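Local coordinates for AB hydrolase-1 domain-containing protein (Streptococcus mutans, PDB 4L9A), which belongs to the alpha/beta hydrolase fold family and probably acts as a carboxylesterase, hydrolysing carboxylic ester bonds, at residues K167-T170 with A171-L175; H185-S188 with Q189-K192; Q193-R196 with G197-Y200. All coordinates share one frame; numbering follows the deposited sequence.

Contact 1 (K167-T170 with A171-L175); sequences KLKT and AADRL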
# COMPACT_ATOMS: atom_id res chain seq x y z
N LYS A 167 -11.49 21.32 3.45
CA LYS A 167 -11.91 21.36 4.84
C LYS A 167 -10.70 21.27 5.78
O LYS A 167 -10.70 21.84 6.87
CB LYS A 167 -12.88 20.22 5.15
CG LYS A 167 -13.45 20.26 6.55
CD LYS A 167 -14.45 19.14 6.79
CE LYS A 167 -15.23 19.38 8.07
NZ LYS A 167 -14.33 19.58 9.23
N LEU A 168 -9.68 20.55 5.33
CA LEU A 168 -8.48 20.33 6.14
C LEU A 168 -7.41 21.38 5.84
O LEU A 168 -6.44 21.11 5.13
CB LEU A 168 -7.95 18.91 5.90
CG LEU A 168 -9.03 17.83 6.04
CD1 LEU A 168 -8.53 16.45 5.63
CD2 LEU A 168 -9.61 17.81 7.45
N LYS A 169 -7.61 22.57 6.39
CA LYS A 169 -6.74 23.71 6.12
C LYS A 169 -5.32 23.51 6.65
O LYS A 169 -4.35 23.63 5.89
CB LYS A 169 -7.31 24.98 6.77
CG LYS A 169 -8.80 25.20 6.57
CD LYS A 169 -9.09 25.91 5.27
CE LYS A 169 -10.46 26.60 5.32
NZ LYS A 169 -11.56 25.68 5.74
N THR A 170 -5.21 23.25 7.95
CA THR A 170 -3.91 23.24 8.63
C THR A 170 -3.29 21.85 8.74
O THR A 170 -3.94 20.83 8.53
CB THR A 170 -4.03 23.82 10.06
OG1 THR A 170 -4.76 22.91 10.89
CG2 THR A 170 -4.73 25.18 10.05
N ALA A 171 -2.00 21.81 9.08
CA ALA A 171 -1.31 20.55 9.32
C ALA A 171 -2.01 19.81 10.45
O ALA A 171 -2.24 18.60 10.37
CB ALA A 171 0.14 20.81 9.65
N ALA A 172 -2.36 20.54 11.51
CA ALA A 172 -3.13 19.98 12.61
C ALA A 172 -4.47 19.38 12.15
O ALA A 172 -4.83 18.28 12.56
CB ALA A 172 -3.35 21.02 13.71
N ASP A 173 -5.20 20.11 11.32
CA ASP A 173 -6.45 19.57 10.76
C ASP A 173 -6.20 18.23 10.07
O ASP A 173 -6.94 17.26 10.29
CB ASP A 173 -7.06 20.53 9.73
CG ASP A 173 -7.65 21.79 10.36
OD1 ASP A 173 -7.90 21.80 11.59
OD2 ASP A 173 -7.88 22.76 9.61
N ARG A 174 -5.18 18.18 9.22
CA ARG A 174 -4.90 16.96 8.47
C ARG A 174 -4.46 15.83 9.39
O ARG A 174 -4.88 14.69 9.22
CB ARG A 174 -3.87 17.22 7.37
CG ARG A 174 -4.42 18.10 6.26
CD ARG A 174 -3.44 18.31 5.13
NE ARG A 174 -2.27 19.08 5.56
CZ ARG A 174 -2.24 20.40 5.65
NH1 ARG A 174 -3.31 21.13 5.37
NH2 ARG A 174 -1.12 21.00 6.04
N LEU A 175 -3.63 16.17 10.38
CA LEU A 175 -3.20 15.20 11.38
C LEU A 175 -4.40 14.72 12.20
O LEU A 175 -4.62 13.53 12.36
CB LEU A 175 -2.13 15.81 12.28
CG LEU A 175 -1.38 14.90 13.26
CD1 LEU A 175 -0.51 13.92 12.50
CD2 LEU A 175 -0.53 15.73 14.22
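Thr170 and Asp173 offer a worked example of the capping box, the reciprocal pairing of side chains and backbone amides that starts many helices. Thr170 occupies the N-cap position of helix 171-185, and its OG1 accepts from Asp173 N at 2.9 Å. In return, Asp173 OD2 takes the N-H of Thr170 at 3.2 Å along an almost straight path (176° at the hydrogen), met from above the carboxylate plane. The hydroxyl reaches the first turn because OG1 is tucked between the backbone N and the carbonyl carbon (chi1 70°).

A second set of hydrogen bonds runs through Arg174. Its NH1 is shared between two backbone carbonyls of the preceding loop, Leu168 O at 3.1 Å and Lys169 O at 2.8 Å, both lying near the guanidinium plane at its edge. The donor rises well above the carbonyl plane of Lys169, so a lone pair is not being addressed there. A bend at chi3 (-66°) folds the chain back toward the loop, placing the guanidinium with one face over Thr170 O. That oxygen is meanwhile engaged by Arg174 N at 3.0 Å, the first regular backbone bond of the helix.

Apolar contact is limited to the root of the arginine chain, where Leu168 CB rests against Arg174 CG at 3.6 Å. Lys169 runs alongside Asp173, but its ammonium stays 6.1 Å from Asp173 OD2, measured from NZ, and makes a weak hydrogen bond with Gln166 O instead.

Chemically, an anionic side chain sits at the positive end of the helix dipole, which would probably stabilise its charged form, while the arginine gathers carbonyls, so that the loop after helix 159-167 is bonded to the first turn of helix 171-185.

Contact 2 (H185-S188 with Q189-K192); sequences HFSS and QQFK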
# COMPACT_ATOMS: atom_id res chain seq x y z
N HIS A 185 -11.24 3.07 14.15
CA HIS A 185 -11.12 1.77 13.50
C HIS A 185 -10.09 0.82 14.09
O HIS A 185 -9.97 -0.32 13.64
CB HIS A 185 -10.90 1.96 11.99
CG HIS A 185 -12.02 2.67 11.32
ND1 HIS A 185 -13.32 2.21 11.36
CD2 HIS A 185 -12.05 3.82 10.60
CE1 HIS A 185 -14.10 3.04 10.69
NE2 HIS A 185 -13.36 4.02 10.21
N PHE A 186 -9.33 1.28 15.08
CA PHE A 186 -8.33 0.42 15.71
C PHE A 186 -8.62 0.31 17.21
O PHE A 186 -9.25 1.20 17.79
CB PHE A 186 -6.91 0.96 15.53
CG PHE A 186 -6.35 0.79 14.15
CD1 PHE A 186 -5.76 -0.41 13.76
CD2 PHE A 186 -6.38 1.84 13.24
CE1 PHE A 186 -5.22 -0.56 12.49
CE2 PHE A 186 -5.85 1.70 11.97
CZ PHE A 186 -5.26 0.50 11.59
N SER A 187 -8.15 -0.77 17.83
CA SER A 187 -8.17 -0.88 19.28
C SER A 187 -7.27 0.22 19.83
O SER A 187 -6.39 0.72 19.12
CB SER A 187 -7.64 -2.24 19.72
OG SER A 187 -6.30 -2.40 19.29
N SER A 188 -7.47 0.61 21.08
CA SER A 188 -6.64 1.64 21.68
C SER A 188 -5.16 1.26 21.55
O SER A 188 -4.31 2.11 21.31
CB SER A 188 -7.02 1.84 23.15
OG SER A 188 -7.09 0.60 23.82
N GLN A 189 -4.87 -0.03 21.68
CA GLN A 189 -3.49 -0.50 21.62
C GLN A 189 -2.89 -0.36 20.23
O GLN A 189 -1.75 0.08 20.08
CB GLN A 189 -3.38 -1.94 22.09
CG GLN A 189 -1.95 -2.51 21.99
CD GLN A 189 -1.76 -3.73 22.88
OE1 GLN A 189 -2.62 -4.07 23.69
NE2 GLN A 189 -0.61 -4.39 22.73
N GLN A 190 -3.63 -0.77 19.21
CA GLN A 190 -3.13 -0.71 17.84
C GLN A 190 -3.16 0.72 17.33
O GLN A 190 -2.35 1.11 16.49
CB GLN A 190 -3.88 -1.70 16.94
CG GLN A 190 -3.59 -3.15 17.36
CD GLN A 190 -4.12 -4.21 16.41
OE1 GLN A 190 -5.27 -4.17 15.97
NE2 GLN A 190 -3.26 -5.20 16.10
N PHE A 191 -4.07 1.51 17.87
CA PHE A 191 -4.06 2.95 17.64
C PHE A 191 -2.75 3.58 18.14
O PHE A 191 -2.04 4.22 17.37
CB PHE A 191 -5.25 3.58 18.34
CG PHE A 191 -5.24 5.09 18.33
CD1 PHE A 191 -4.90 5.80 19.46
CD2 PHE A 191 -5.62 5.79 17.19
CE1 PHE A 191 -4.91 7.19 19.46
CE2 PHE A 191 -5.63 7.18 17.18
CZ PHE A 191 -5.28 7.88 18.32
N LYS A 192 -2.43 3.40 19.42
CA LYS A 192 -1.21 3.99 19.96
C LYS A 192 0.03 3.48 19.22
O LYS A 192 0.97 4.23 18.98
CB LYS A 192 -1.10 3.79 21.47
CG LYS A 192 -1.97 4.74 22.29
CD LYS A 192 -1.73 4.59 23.79
CE LYS A 192 -2.70 5.41 24.63
NZ LYS A 192 -2.40 6.86 24.60
O HOH W 1 -7.14 -2.60 16.03
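Ser187 and Gln190 mark where the chain leaves the short loop after helix 171-185 and coils into helix 188-206, their CA atoms 5.2 Å apart. Two backbone bonds establish the first turn: Phe191 N to Ser187 O at 2.8 Å, running almost along the C=O axis, and Lys192 N to Ser188 O at 3.0 Å.

The Ser187 hydroxyl completes the turn. Its OG, held between the backbone N and the carbonyl carbon (chi1 61°), accepts from Gln190 N at 3.1 Å and lies against Gln190 CB and CG. A water takes the Ser187 N-H at 2.8 Å from the nitrogen, while Gln190 NE2 is hydrogen-bonded to Asp64.

On the buried side of the turn, Phe186 CD1 approaches Gln190 CB obliquely at 3.9 Å, and Phe186 CB comes 4.2 Å from Phe191 CB. The Phe186 and Gln190 side chains cross at about a right angle, ring and amide planes 79° apart. Beyond the turn, the Phe186 ring meets Trp272 edge-to-face, and the Phe191 side chain touches Ser182 and Arg183 on the preceding helix.

The arrangement is a serine N-cap with buried aromatic side chains on either side of it in sequence, in the helical insertion that probably forms the cap of this alpha/beta hydrolase.

Contact 3 (Q193-R196 with G197-Y200); sequences QLWR and GYDY
Trp195 and Tyr198 head a contact within one helix, between two successive turns of helix 188-206. The helix belongs to the helical insertion between strands 134-141 and 235-239 of the alpha/beta hydrolase sheet, the place where members of this fold commonly carry a cap. Regular alpha-helical bonding defines the backbone: Gly197 N donates to Gln193 O at 3.2 Å, Tyr198 N to Leu194 O at 3.3 Å in the carbonyl plane, and Tyr200 N to Arg196 O at 3.0 Å.

One aromatic pair, three residues apart, dominates the side chains. Trp195 and Tyr198 lie alongside each other and point the same way, yet their planes are inclined at 52°, with the centroid of the indole six-membered ring 4.8 Å from that of the phenol. Contact is made by the indole corner: CZ3 stands over the centre of the tyrosine face, while CE3 meets Tyr198 CB. The phenol is carried there by its first torsion, which sends CG opposite the backbone N (chi1 -177°).

Helix 171-185 anchors the indole further, through Ser182, whose OG takes the NE1 proton, and through Lys179, which makes a cation-pi contact. Phe191 and Phe53 meet it edge-to-face, so three aromatic side chains, with Tyr198, meet the indole. On the exposed flank, Arg196 NH1 reaches Gln193 OE1 in a weak hydrogen bond of 3.0 Å.

Asp199 turns its carboxylate back along the helix, bringing OD2 to 3.2 Å from Trp195 O, an acceptor-acceptor approach beside the true bond from Asp199 N to the same oxygen at 2.9 Å.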
# COMPACT_ATOMS: atom_id res chain seq x y z
N GLN A 193 0.02 2.20 18.85
CA GLN A 193 1.16 1.63 18.15
C GLN A 193 1.28 2.28 16.76
O GLN A 193 2.34 2.75 16.37
CB GLN A 193 1.04 0.10 18.07
CG GLN A 193 2.33 -0.62 17.67
CD GLN A 193 3.46 -0.42 18.69
OE1 GLN A 193 3.24 -0.46 19.90
NE2 GLN A 193 4.68 -0.19 18.20
N LEU A 194 0.16 2.34 16.04
CA LEU A 194 0.14 3.05 14.76
C LEU A 194 0.79 4.43 14.89
O LEU A 194 1.62 4.81 14.07
CB LEU A 194 -1.30 3.21 14.26
CG LEU A 194 -1.49 3.86 12.88
CD1 LEU A 194 -0.98 2.94 11.78
CD2 LEU A 194 -2.97 4.20 12.65
N TRP A 195 0.41 5.18 15.92
CA TRP A 195 0.93 6.54 16.03
C TRP A 195 2.37 6.60 16.56
O TRP A 195 3.08 7.57 16.31
CB TRP A 195 -0.04 7.46 16.80
CG TRP A 195 -1.24 7.77 15.92
CD1 TRP A 195 -2.45 7.16 15.95
CD2 TRP A 195 -1.27 8.69 14.82
NE1 TRP A 195 -3.26 7.67 14.95
CE2 TRP A 195 -2.56 8.62 14.25
CE3 TRP A 195 -0.35 9.60 14.29
CZ2 TRP A 195 -2.94 9.41 13.16
CZ3 TRP A 195 -0.72 10.38 13.21
CH2 TRP A 195 -2.01 10.28 12.66
N ARG A 196 2.80 5.57 17.28
CA ARG A 196 4.21 5.50 17.68
C ARG A 196 5.10 5.45 16.44
O ARG A 196 6.14 6.09 16.40
CB ARG A 196 4.48 4.30 18.59
CG ARG A 196 4.00 4.48 20.00
CD ARG A 196 4.42 3.32 20.90
NE ARG A 196 3.79 3.44 22.21
CZ ARG A 196 2.81 2.66 22.65
NH1 ARG A 196 2.35 1.68 21.88
NH2 ARG A 196 2.29 2.86 23.86
N GLY A 197 4.69 4.71 15.42
CA GLY A 197 5.45 4.66 14.18
C GLY A 197 5.46 5.98 13.42
O GLY A 197 6.50 6.44 12.94
N TYR A 198 4.28 6.58 13.29
CA TYR A 198 4.17 7.91 12.70
C TYR A 198 5.12 8.88 13.37
O TYR A 198 5.88 9.60 12.71
CB TYR A 198 2.73 8.43 12.84
CG TYR A 198 2.51 9.77 12.18
CD1 TYR A 198 2.91 10.94 12.80
CD2 TYR A 198 1.91 9.86 10.93
CE1 TYR A 198 2.71 12.16 12.20
CE2 TYR A 198 1.70 11.07 10.32
CZ TYR A 198 2.10 12.22 10.96
OH TYR A 198 1.90 13.44 10.37
N ASP A 199 5.05 8.94 14.70
CA ASP A 199 5.79 9.92 15.46
C ASP A 199 7.31 9.65 15.40
O ASP A 199 8.12 10.58 15.42
CB ASP A 199 5.32 9.93 16.92
CG ASP A 199 3.90 10.47 17.09
OD1 ASP A 199 3.41 11.17 16.18
OD2 ASP A 199 3.28 10.19 18.14
N TYR A 200 7.68 8.38 15.34
CA TYR A 200 9.09 8.01 15.22
C TYR A 200 9.59 8.49 13.87
O TYR A 200 10.63 9.13 13.77
CB TYR A 200 9.26 6.50 15.35
CG TYR A 200 10.62 5.99 14.92
CD1 TYR A 200 10.85 5.60 13.60
CD2 TYR A 200 11.66 5.89 15.84
CE1 TYR A 200 12.09 5.12 13.21
CE2 TYR A 200 12.91 5.41 15.46
CZ TYR A 200 13.11 5.03 14.15
OH TYR A 200 14.35 4.56 13.78

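How the contacts relate
The three contacts follow one another along a helical hairpin: contact 1 starts helix 171-185, contact 2 starts helix 188-206, and contact 3 continues it. Contacts 2 and 3 are neighbours, with centres about 11 Å apart, joined where Phe186 CE2 meets Leu194 CD2 at 3.9 Å. Contact 3 reaches contact 1 across the hairpin, since Leu175 CD1 packs 3.6 Å from Trp195 CZ3 and 3.3 Å from Tyr198 OH. Contact 3 thus touches both others, while the two capped starts stay apart, centres about 21 Å and nearest atoms about 8 Å from each other, in a region that in related hydrolases often overlies the active-site entrance.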